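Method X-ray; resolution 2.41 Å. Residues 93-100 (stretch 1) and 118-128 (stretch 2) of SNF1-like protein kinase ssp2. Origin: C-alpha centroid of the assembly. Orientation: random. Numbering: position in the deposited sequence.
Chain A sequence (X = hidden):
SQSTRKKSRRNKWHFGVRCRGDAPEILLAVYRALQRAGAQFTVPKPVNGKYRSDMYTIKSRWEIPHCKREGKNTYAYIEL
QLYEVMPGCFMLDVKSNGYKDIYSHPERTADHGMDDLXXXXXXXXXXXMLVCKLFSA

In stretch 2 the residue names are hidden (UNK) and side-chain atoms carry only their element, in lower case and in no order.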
# COMPACT_ATOMS: atom_id res chain seq x y z
N ASP A 93 1.51 13.57 22.35
CA ASP A 93 0.58 12.55 21.90
C ASP A 93 -0.61 13.25 21.18
O ASP A 93 -1.08 14.31 21.61
CB ASP A 93 0.17 11.65 23.08
CG ASP A 93 -0.88 10.59 22.70
OD1 ASP A 93 -0.56 9.63 21.93
OD2 ASP A 93 -2.03 10.71 23.19
N VAL A 94 -1.05 12.68 20.06
CA VAL A 94 -2.03 13.31 19.17
C VAL A 94 -2.99 12.20 18.74
O VAL A 94 -2.57 11.20 18.12
CB VAL A 94 -1.38 13.94 17.89
CG1 VAL A 94 -2.46 14.52 16.96
CG2 VAL A 94 -0.32 15.01 18.23
N LYS A 95 -4.27 12.38 19.08
CA LYS A 95 -5.26 11.35 18.83
C LYS A 95 -6.56 11.85 18.20
O LYS A 95 -7.03 12.96 18.45
CB LYS A 95 -5.59 10.61 20.12
CG LYS A 95 -6.48 11.36 21.08
CD LYS A 95 -7.21 10.44 22.02
CE LYS A 95 -7.34 11.15 23.38
NZ LYS A 95 -8.61 10.88 24.10
N SER A 96 -7.14 10.99 17.38
CA SER A 96 -8.39 11.34 16.72
C SER A 96 -9.57 11.12 17.66
O SER A 96 -9.71 10.05 18.26
CB SER A 96 -8.56 10.56 15.43
OG SER A 96 -9.75 10.98 14.77
N ASN A 97 -10.40 12.16 17.80
CA ASN A 97 -11.72 12.03 18.43
C ASN A 97 -12.87 12.02 17.42
O ASN A 97 -14.03 12.15 17.79
CB ASN A 97 -11.91 13.11 19.52
CG ASN A 97 -11.17 12.77 20.83
OD1 ASN A 97 -10.59 13.63 21.49
ND2 ASN A 97 -11.21 11.51 21.20
N GLY A 98 -12.55 11.86 16.14
CA GLY A 98 -13.62 11.75 15.14
C GLY A 98 -13.92 12.96 14.25
O GLY A 98 -13.26 14.01 14.33
N TYR A 99 -14.92 12.77 13.39
CA TYR A 99 -15.38 13.76 12.43
C TYR A 99 -16.86 13.94 12.57
O TYR A 99 -17.60 12.96 12.79
CB TYR A 99 -15.07 13.34 10.99
CG TYR A 99 -13.72 12.66 10.83
CD1 TYR A 99 -12.53 13.38 10.92
CD2 TYR A 99 -13.65 11.28 10.57
CE1 TYR A 99 -11.29 12.73 10.80
CE2 TYR A 99 -12.45 10.64 10.44
CZ TYR A 99 -11.28 11.36 10.55
OH TYR A 99 -10.11 10.69 10.41
N LYS A 100 -17.31 15.18 12.43
CA LYS A 100 -18.72 15.52 12.63
C LYS A 100 -19.09 16.65 11.68
O LYS A 100 -18.44 17.68 11.65
CB LYS A 100 -18.95 15.94 14.09
CG LYS A 100 -20.34 15.67 14.61
CD LYS A 100 -20.67 16.49 15.90
CE LYS A 100 -20.91 18.02 15.65
NZ LYS A 100 -22.20 18.50 16.29
N UNK A 118 -13.82 4.58 12.88
CA UNK A 118 -13.72 4.60 11.42
C UNK A 118 -12.36 5.14 10.92
O UNK A 118 -11.33 4.80 11.51
c UNK A 118 -16.10 4.50 10.55
n UNK A 118 -17.03 3.34 7.18
c UNK A 118 -14.91 5.34 10.81
c UNK A 118 -16.78 4.79 9.20
c UNK A 118 -16.07 4.07 8.06
N UNK A 119 -12.34 5.95 9.87
CA UNK A 119 -11.13 6.20 9.06
C UNK A 119 -10.03 7.03 9.71
O UNK A 119 -10.33 7.92 10.49
o UNK A 119 -10.40 7.02 6.94
c UNK A 119 -11.52 6.84 7.75
N UNK A 120 -8.77 6.74 9.37
CA UNK A 120 -7.59 7.51 9.82
C UNK A 120 -7.40 8.79 9.01
O UNK A 120 -6.51 9.60 9.30
o UNK A 120 -6.30 5.53 10.51
c UNK A 120 -6.29 6.68 9.68
N UNK A 121 -8.18 8.93 7.96
CA UNK A 121 -8.19 10.13 7.13
C UNK A 121 -9.54 10.85 7.26
O UNK A 121 -10.58 10.20 7.26
c UNK A 121 -6.19 7.93 5.57
c UNK A 121 -4.18 9.78 5.09
c UNK A 121 -3.87 8.44 5.14
c UNK A 121 -6.51 9.28 5.49
c UNK A 121 -5.48 10.20 5.26
c UNK A 121 -7.90 9.75 5.69
c UNK A 121 -4.86 7.51 5.38
N UNK A 122 -9.54 12.20 7.31
CA UNK A 122 -8.45 13.16 7.15
C UNK A 122 -7.54 13.37 8.35
O UNK A 122 -6.64 14.21 8.30
c UNK A 122 -10.85 12.88 7.38
c UNK A 122 -9.20 14.44 6.81
c UNK A 122 -10.48 14.30 7.49
N UNK A 123 -7.76 12.61 9.42
CA UNK A 123 -6.99 12.76 10.63
C UNK A 123 -5.49 12.86 10.36
O UNK A 123 -4.86 13.84 10.78
c UNK A 123 -6.09 12.56 13.65
c UNK A 123 -6.27 11.51 12.74
c UNK A 123 -7.28 11.62 11.61
c UNK A 123 -5.17 12.45 14.70
c UNK A 123 -4.56 10.27 13.90
c UNK A 123 -4.41 11.31 14.81
c UNK A 123 -5.48 10.37 12.88
N UNK A 124 -4.92 11.86 9.69
CA UNK A 124 -3.50 11.85 9.36
C UNK A 124 -3.05 12.96 8.40
O UNK A 124 -1.87 13.33 8.43
c UNK A 124 -1.84 9.55 10.76
c UNK A 124 -2.91 9.28 9.73
c UNK A 124 -3.07 10.48 8.78
c UNK A 124 -2.61 8.01 8.93
N UNK A 125 -3.95 13.46 7.55
CA UNK A 125 -3.62 14.62 6.68
C UNK A 125 -3.58 15.89 7.50
O UNK A 125 -2.80 16.75 7.26
o UNK A 125 -3.91 13.01 4.02
o UNK A 125 -5.91 12.92 4.81
c UNK A 125 -4.81 13.49 4.72
c UNK A 125 -4.59 14.79 5.50
N UNK A 126 -4.39 15.96 8.54
CA UNK A 126 -4.32 17.05 9.53
C UNK A 126 -3.08 17.03 10.46
O UNK A 126 -2.51 18.09 10.77
c UNK A 126 -6.71 18.26 8.29
c UNK A 126 -6.77 17.94 9.74
c UNK A 126 -5.61 17.08 10.32
c UNK A 126 -8.13 17.36 10.12
N UNK A 127 -2.66 15.83 10.88
CA UNK A 127 -1.46 15.65 11.66
C UNK A 127 -0.20 16.07 10.91
O UNK A 127 0.75 16.57 11.52
c UNK A 127 -1.31 14.19 12.05
s UNK A 127 -2.45 13.58 13.31
N UNK A 128 -0.18 15.85 9.59
CA UNK A 128 0.92 16.28 8.74
C UNK A 128 1.00 17.80 8.67
O UNK A 128 2.09 18.36 8.69
c UNK A 128 0.80 15.66 7.33
O HOH W 1 -10.57 8.69 13.34

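Position 118 carries four carbons in a row ending in a nitrogen. The end of the chain leads away from the strand, and nothing on it comes within contact distance. It is Lys118.

Position 119 has one carbon and then one oxygen, and its backbone O meets the Tyr99 hydroxyl. It is Ser119. Tyr99 OH donates a hydrogen bond to Ser119 O at 2.8 Å. Water 1 donates to Ser119 O at 3.0 Å and also hydrogen-bonds Ser96 OG at 2.8 Å, which makes a second, water-mediated link. Within the loop, the backbone N of position 121 donates to Ser119 OG at 3.1 Å.

Position 120 again shows one carbon and one oxygen. Its CA-to-CB bond points away from the strand, and its oxygen is hydrogen-bonded elsewhere in the structure. It is Ser120.

Position 121 has one carbon followed by a ring of six carbons. Its CA-to-CB bond points away from the strand, but its backbone touches the Tyr99 hydroxyl. This is Phe121. Phe121 C lies 3.2 Å from Tyr99 OH.

Position 122 has three carbons that close a ring onto the backbone N, and one of them lies over a face of the Tyr99 ring. This is Pro122. The peptide bond before it is cis. Pro122 CD makes a CH-pi contact, 3.8 Å from the centroid of the Tyr99 ring.

Position 123 has one carbon and a six-carbon ring without oxygen. Its CA-to-CB bond points toward the strand, and its ring touches Val94 and Ser96. It is Phe123. Ser96 CB sits over the face of the Phe123 ring, 3.7 Å from the centroid. Val94 O lies at the ring edge, 3.8 Å from Phe123 CZ. Phe123 N donates to Tyr99 OH at 3.2 Å.

Position 124 has four carbons, forked at the second. Its CA-to-CB bond points away from the strand. It is Leu124.

Position 125 has two carbons, the second carrying two oxygens. It does not reach the strand. It is Asp125.

Position 126 has four carbons, forked at the second. Its CA-to-CB bond points toward the strand, but it stays short of contact. It is Leu126.

Position 127 has one carbon and one sulfur, which packs against the Val94 side chain. It is Cys127. Cys127 SG lies 3.8 Å from Val94 CG1.

Position 128 has a single carbon and is out of reach. It is Ala128.

The contact rests on alternate strand residues, Val94 and Ser96, and on Tyr99 beyond them. The Tyr99 hydroxyl ties the loop to the start of the helix. Phe123 and Cys127, one helical turn apart, supply the apolar packing against Val94.

Stretch 2 118-128: KSSFPFLDLCA
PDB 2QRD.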